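Local coordinates for 3'-5' exonuclease crn-4 (Caenorhabditis elegans, PDB 5DK5), which degrades RNA and DNA from the 3' end as a metal-dependent DEDDh-family exonuclease and takes part in apoptotic DNA breakdown, at residues A117-A130 with M141-K153. Residues are numbered along the deposited sequence; the frame is centred on the assembly and turned at random.
Sequences AFVCDSRQDLWRIA and MPAFFRQYINLYK. With IPA (isopropyl alcohol), chain L; IPA (isopropyl alcohol), chain M.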
loop_
_atom_site.group_PDB
_atom_site.type_symbol
_atom_site.label_atom_id
_atom_site.label_comp_id
_atom_site.label_asym_id
_atom_site.label_seq_id
_atom_site.Cartn_x
_atom_site.Cartn_y
_atom_site.Cartn_z
ATOM N N ALA B 117 8.246 5.607 32.868
ATOM C CA ALA B 117 7.684 4.463 32.156
ATOM C C ALA B 117 6.628 4.910 31.155
ATOM O O ALA B 117 5.937 5.908 31.366
ATOM C CB ALA B 117 7.092 3.470 33.138
ATOM N N PHE B 118 6.509 4.160 30.064
ATOM C CA PHE B 118 5.524 4.463 29.038
ATOM C C PHE B 118 4.178 3.830 29.369
ATOM O O PHE B 118 4.117 2.735 29.926
ATOM C CB PHE B 118 6.011 3.986 27.667
ATOM C CG PHE B 118 7.161 4.783 27.129
ATOM C CD1 PHE B 118 6.941 5.982 26.475
ATOM C CD2 PHE B 118 8.463 4.339 27.285
ATOM C CE1 PHE B 118 7.998 6.722 25.983
ATOM C CE2 PHE B 118 9.523 5.075 26.796
ATOM C CZ PHE B 118 9.290 6.268 26.144
ATOM N N VAL B 119 3.108 4.541 29.027
ATOM C CA VAL B 119 1.748 4.060 29.228
ATOM C C VAL B 119 1.045 3.933 27.882
ATOM O O VAL B 119 1.126 4.834 27.045
ATOM C CB VAL B 119 0.945 5.004 30.140
ATOM C CG1 VAL B 119 -0.460 4.462 30.376
ATOM C CG2 VAL B 119 1.674 5.208 31.464
ATOM N N CYS B 120 0.363 2.810 27.681
ATOM C CA CYS B 120 -0.378 2.563 26.449
ATOM C C CYS B 120 -1.738 1.967 26.791
ATOM O O CYS B 120 -1.959 1.520 27.917
ATOM C CB CYS B 120 0.406 1.628 25.525
ATOM S SG CYS B 120 2.067 2.213 25.108
ATOM N N ASP B 121 -2.648 1.966 25.822
ATOM C CA ASP B 121 -3.988 1.434 26.043
ATOM C C ASP B 121 -4.047 -0.063 25.743
ATOM O O ASP B 121 -5.072 -0.704 25.963
ATOM C CB ASP B 121 -5.008 2.189 25.190
ATOM C CG ASP B 121 -4.821 1.956 23.706
ATOM O OD1 ASP B 121 -3.682 1.677 23.276
ATOM O OD2 ASP B 121 -5.821 2.060 22.967
ATOM N N SER B 122 -2.945 -0.615 25.245
ATOM C CA SER B 122 -2.855 -2.049 24.985
ATOM C C SER B 122 -1.403 -2.453 24.766
ATOM O O SER B 122 -0.499 -1.623 24.843
ATOM C CB SER B 122 -3.699 -2.441 23.766
ATOM O OG SER B 122 -3.149 -1.918 22.569
ATOM N N ARG B 123 -1.189 -3.735 24.494
ATOM C CA ARG B 123 0.149 -4.252 24.237
ATOM C C ARG B 123 0.606 -3.907 22.826
ATOM O O ARG B 123 1.800 -3.915 22.534
ATOM C CB ARG B 123 0.187 -5.770 24.439
ATOM C CG ARG B 123 -0.776 -6.547 23.546
ATOM C CD ARG B 123 -0.620 -8.050 23.730
ATOM N NE ARG B 123 -0.879 -8.467 25.106
ATOM C CZ ARG B 123 -0.687 -9.700 25.568
ATOM N NH1 ARG B 123 -0.227 -10.653 24.766
ATOM N NH2 ARG B 123 -0.954 -9.984 26.835
ATOM N N GLN B 124 -0.355 -3.594 21.962
ATOM C CA GLN B 124 -0.099 -3.425 20.535
ATOM C C GLN B 124 1.024 -2.436 20.223
ATOM O O GLN B 124 1.893 -2.724 19.400
ATOM C CB GLN B 124 -1.380 -2.973 19.829
ATOM C CG GLN B 124 -2.543 -3.941 19.977
ATOM C CD GLN B 124 -2.226 -5.313 19.418
ATOM O OE1 GLN B 124 -1.543 -5.437 18.402
ATOM N NE2 GLN B 124 -2.710 -6.353 20.086
ATOM N N ASP B 125 1.006 -1.280 20.878
ATOM C CA ASP B 125 1.946 -0.206 20.563
ATOM C C ASP B 125 3.410 -0.633 20.668
ATOM O O ASP B 125 4.211 -0.330 19.785
ATOM C CB ASP B 125 1.705 0.998 21.478
ATOM C CG ASP B 125 0.400 1.712 21.174
ATOM O OD1 ASP B 125 -0.633 1.351 21.776
ATOM O OD2 ASP B 125 0.409 2.638 20.334
ATOM N N LEU B 126 3.757 -1.337 21.742
ATOM C CA LEU B 126 5.153 -1.679 22.003
ATOM C C LEU B 126 5.489 -3.134 21.673
ATOM O O LEU B 126 6.539 -3.410 21.093
ATOM C CB LEU B 126 5.499 -1.382 23.464
ATOM C CG LEU B 126 5.498 0.103 23.853
ATOM C CD1 LEU B 126 5.877 0.266 25.313
ATOM C CD2 LEU B 126 6.438 0.926 22.974
ATOM N N TRP B 127 4.614 -4.067 22.033
ATOM C CA TRP B 127 4.892 -5.474 21.758
ATOM C C TRP B 127 4.883 -5.778 20.258
ATOM O O TRP B 127 5.735 -6.522 19.774
ATOM C CB TRP B 127 3.890 -6.386 22.466
ATOM C CG TRP B 127 3.783 -7.725 21.813
ATOM C CD1 TRP B 127 4.692 -8.741 21.865
ATOM C CD2 TRP B 127 2.706 -8.191 20.991
ATOM N NE1 TRP B 127 4.246 -9.812 21.130
ATOM C CE2 TRP B 127 3.029 -9.500 20.584
ATOM C CE3 TRP B 127 1.500 -7.628 20.563
ATOM C CZ2 TRP B 127 2.190 -10.255 19.769
ATOM C CZ3 TRP B 127 0.669 -8.379 19.755
ATOM C CH2 TRP B 127 1.017 -9.679 19.366
ATOM N N ARG B 128 3.927 -5.210 19.526
ATOM C CA ARG B 128 3.807 -5.478 18.089
ATOM C C ARG B 128 4.412 -4.366 17.241
ATOM O O ARG B 128 5.415 -4.573 16.556
ATOM C CB ARG B 128 2.340 -5.681 17.694
ATOM C CG ARG B 128 2.136 -5.942 16.198
ATOM C CD ARG B 128 0.701 -6.354 15.876
ATOM N NE ARG B 128 -0.250 -5.281 16.149
ATOM C CZ ARG B 128 -0.495 -4.262 15.331
ATOM N NH1 ARG B 128 0.145 -4.158 14.173
ATOM N NH2 ARG B 128 -1.380 -3.338 15.676
ATOM N N ILE B 129 3.795 -3.189 17.287
ATOM C CA ILE B 129 4.155 -2.091 16.394
ATOM C C ILE B 129 5.610 -1.670 16.561
ATOM O O ILE B 129 6.354 -1.596 15.582
ATOM C CB ILE B 129 3.236 -0.872 16.619
ATOM C CG1 ILE B 129 1.804 -1.234 16.215
ATOM C CG2 ILE B 129 3.739 0.349 15.834
ATOM C CD1 ILE B 129 0.770 -0.153 16.486
ATOM N N ALA B 130 6.019 -1.386 17.793
ATOM C CA ALA B 130 7.392 -0.972 18.037
ATOM C C ALA B 130 8.348 -2.081 17.619
ATOM O O ALA B 130 9.257 -1.853 16.827
ATOM C CB ALA B 130 7.600 -0.606 19.496
ATOM N N MET B 141 15.831 -3.172 20.145
ATOM C CA MET B 141 14.695 -2.863 21.004
ATOM C C MET B 141 15.190 -2.230 22.308
ATOM O O MET B 141 15.907 -2.877 23.070
ATOM C CB MET B 141 13.889 -4.128 21.297
ATOM C CG MET B 141 12.506 -3.860 21.862
ATOM S SD MET B 141 11.374 -3.194 20.627
ATOM C CE MET B 141 9.851 -3.157 21.564
ATOM N N PRO B 142 14.817 -0.962 22.571
ATOM C CA PRO B 142 15.350 -0.284 23.759
ATOM C C PRO B 142 14.785 -0.829 25.068
ATOM O O PRO B 142 13.702 -1.414 25.089
ATOM C CB PRO B 142 14.929 1.174 23.551
ATOM C CG PRO B 142 13.709 1.094 22.717
ATOM C CD PRO B 142 13.898 -0.092 21.812
ATOM N N ALA B 143 15.522 -0.620 26.152
ATOM C CA ALA B 143 15.143 -1.151 27.452
ATOM C C ALA B 143 13.841 -0.547 27.967
ATOM O O ALA B 143 13.099 -1.202 28.696
ATOM C CB ALA B 143 16.260 -0.914 28.455
ATOM N N PHE B 144 13.567 0.701 27.594
ATOM C CA PHE B 144 12.367 1.383 28.078
ATOM C C PHE B 144 11.124 1.045 27.247
ATOM O O PHE B 144 10.029 1.524 27.545
ATOM C CB PHE B 144 12.577 2.904 28.116
ATOM C CG PHE B 144 13.178 3.481 26.864
ATOM C CD1 PHE B 144 12.432 3.594 25.703
ATOM C CD2 PHE B 144 14.485 3.939 26.861
ATOM C CE1 PHE B 144 12.984 4.136 24.557
ATOM C CE2 PHE B 144 15.043 4.483 25.719
ATOM C CZ PHE B 144 14.291 4.583 24.566
ATOM N N PHE B 145 11.297 0.226 26.211
ATOM C CA PHE B 145 10.168 -0.315 25.454
ATOM C C PHE B 145 9.893 -1.775 25.826
ATOM O O PHE B 145 8.908 -2.360 25.370
ATOM C CB PHE B 145 10.416 -0.216 23.942
ATOM C CG PHE B 145 10.127 1.143 23.341
ATOM C CD1 PHE B 145 9.633 2.190 24.106
ATOM C CD2 PHE B 145 10.335 1.358 21.989
ATOM C CE1 PHE B 145 9.365 3.423 23.533
ATOM C CE2 PHE B 145 10.069 2.587 21.411
ATOM C CZ PHE B 145 9.584 3.620 22.182
ATOM N N ARG B 146 10.762 -2.364 26.643
ATOM C CA ARG B 146 10.608 -3.757 27.052
ATOM C C ARG B 146 10.006 -3.859 28.457
ATOM O O ARG B 146 9.869 -4.950 29.013
ATOM C CB ARG B 146 11.953 -4.481 26.983
ATOM C CG ARG B 146 12.437 -4.700 25.553
ATOM C CD ARG B 146 13.690 -5.554 25.487
ATOM N NE ARG B 146 13.508 -6.852 26.131
ATOM C CZ ARG B 146 14.364 -7.864 26.032
ATOM N NH1 ARG B 146 15.468 -7.739 25.307
ATOM N NH2 ARG B 146 14.113 -9.007 26.656
ATOM N N GLN B 147 9.658 -2.709 29.023
ATOM C CA GLN B 147 8.815 -2.650 30.209
ATOM C C GLN B 147 7.887 -1.454 30.059
ATOM O O GLN B 147 8.308 -0.388 29.612
ATOM C CB GLN B 147 9.648 -2.542 31.489
ATOM C CG GLN B 147 10.506 -1.283 31.596
ATOM C CD GLN B 147 11.044 -1.057 32.997
ATOM O OE1 GLN B 147 11.080 0.075 33.483
ATOM N NE2 GLN B 147 11.465 -2.132 33.656
ATOM N N TYR B 148 6.619 -1.632 30.408
ATOM C CA TYR B 148 5.644 -0.566 30.223
ATOM C C TYR B 148 4.362 -0.830 30.999
ATOM O O TYR B 148 4.214 -1.869 31.644
ATOM C CB TYR B 148 5.323 -0.395 28.737
ATOM C CG TYR B 148 4.741 -1.629 28.093
ATOM C CD1 TYR B 148 5.562 -2.591 27.519
ATOM C CD2 TYR B 148 3.369 -1.830 28.052
ATOM C CE1 TYR B 148 5.033 -3.721 26.928
ATOM C CE2 TYR B 148 2.829 -2.955 27.463
ATOM C CZ TYR B 148 3.666 -3.897 26.902
ATOM O OH TYR B 148 3.136 -5.022 26.314
ATOM N N ILE B 149 3.444 0.127 30.922
ATOM C CA ILE B 149 2.178 0.056 31.634
ATOM C C ILE B 149 1.017 -0.126 30.667
ATOM O O ILE B 149 0.674 0.785 29.914
ATOM C CB ILE B 149 1.945 1.325 32.479
ATOM C CG1 ILE B 149 3.131 1.539 33.428
ATOM C CG2 ILE B 149 0.621 1.221 33.242
ATOM C CD1 ILE B 149 2.997 2.719 34.367
ATOM N N ASN B 150 0.423 -1.314 30.688
ATOM C CA ASN B 150 -0.800 -1.574 29.942
ATOM C C ASN B 150 -1.981 -1.058 30.754
ATOM O O ASN B 150 -2.417 -1.699 31.709
ATOM C CB ASN B 150 -0.945 -3.067 29.649
ATOM C CG ASN B 150 -2.084 -3.371 28.694
ATOM O OD1 ASN B 150 -3.087 -2.659 28.648
ATOM N ND2 ASN B 150 -1.932 -4.439 27.924
ATOM N N LEU B 151 -2.489 0.111 30.375
ATOM C CA LEU B 151 -3.502 0.789 31.175
ATOM C C LEU B 151 -4.825 0.033 31.183
ATOM O O LEU B 151 -5.571 0.088 32.161
ATOM C CB LEU B 151 -3.723 2.212 30.659
ATOM C CG LEU B 151 -4.493 3.140 31.602
ATOM C CD1 LEU B 151 -3.689 3.419 32.860
ATOM C CD2 LEU B 151 -4.850 4.440 30.906
ATOM N N TYR B 152 -5.117 -0.670 30.092
ATOM C CA TYR B 152 -6.368 -1.412 29.982
ATOM C C TYR B 152 -6.359 -2.613 30.916
ATOM O O TYR B 152 -7.403 -3.041 31.409
ATOM C CB TYR B 152 -6.604 -1.874 28.545
ATOM C CG TYR B 152 -7.948 -2.535 28.345
ATOM C CD1 TYR B 152 -9.100 -1.774 28.213
ATOM C CD2 TYR B 152 -8.065 -3.918 28.293
ATOM C CE1 TYR B 152 -10.331 -2.369 28.033
ATOM C CE2 TYR B 152 -9.295 -4.523 28.111
ATOM C CZ TYR B 152 -10.424 -3.743 27.982
ATOM O OH TYR B 152 -11.652 -4.339 27.802
ATOM N N LYS B 153 -5.172 -3.158 31.146
ATOM C CA LYS B 153 -5.016 -4.280 32.058
ATOM C C LYS B 153 -5.306 -3.846 33.492
ATOM O O LYS B 153 -5.902 -4.592 34.268
ATOM C CB LYS B 153 -3.609 -4.857 31.952
ATOM C CG LYS B 153 -3.364 -6.059 32.841
ATOM C CD LYS B 153 -1.944 -6.563 32.671
ATOM C CE LYS B 153 -1.642 -7.714 33.609
ATOM N NZ LYS B 153 -0.226 -8.130 33.492
HETATM C C1 IPA L . -5.575 -6.013 26.846
HETATM C C2 IPA L . -4.982 -5.378 25.609
HETATM C C3 IPA L . -5.762 -5.807 24.385
HETATM O O2 IPA L . -3.648 -5.802 25.475
HETATM C C1 IPA M . 3.471 -6.459 11.308
HETATM C C2 IPA M . 2.597 -7.382 12.127
HETATM C C3 IPA M . 3.414 -7.977 13.252
HETATM O O2 IPA M . 1.521 -6.644 12.659
HETATM O O HOH W 1 8.786 2.301 29.822
#
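I149 and C120 carry the ladder that joins parallel strands 117-120 and 147-150: I149 N donates to F118 O (2.9 Å), and C120 N donates to I149 O in a nearly straight bond (170°). The ladder continues into the first turn of the next helix, where L151 N reaches C120 O at 2.9 Å. At the other end the strands part, and a water takes over, accepting from F118 N at 2.9 Å and lying 2.7 Å from F144 O.

N150 caps helix 151-161. With CG anti to its backbone N (chi1 -171°), its OD1 accepts from K153 N, which lies well above the carbonyl plane, and weakly from Y152 N. ND2 turns the other way, to E216 on the adjoining strand and to O2 (3.3 Å) of an isopropanol probably from the crystallisation liquor, which also draws a weak bond from R123 N. E216 also takes a weak bond from Y148 OH.

Helix 124-136, the crossover of this beta-alpha-beta unit, lies against apolar groups. L126 splits its branches: CD1 meets Y148 CB at 3.5 Å, and CD2 sits over the F145 ring, 3.7 Å from its centroid, a CH-pi contact. F145 in turn points an edge at the face of F118, planes at 68°.

Backbone bonds join the strands, N150 caps the following helix, and apolar parts of L126, F145 and Y148 pack helix 124-136 against 141-153. C120 O bound by L151 N, and D121 O by N172, are consistent with a chain held where the D121 side chain lies about 5 Å from that of magnesium ligand D25.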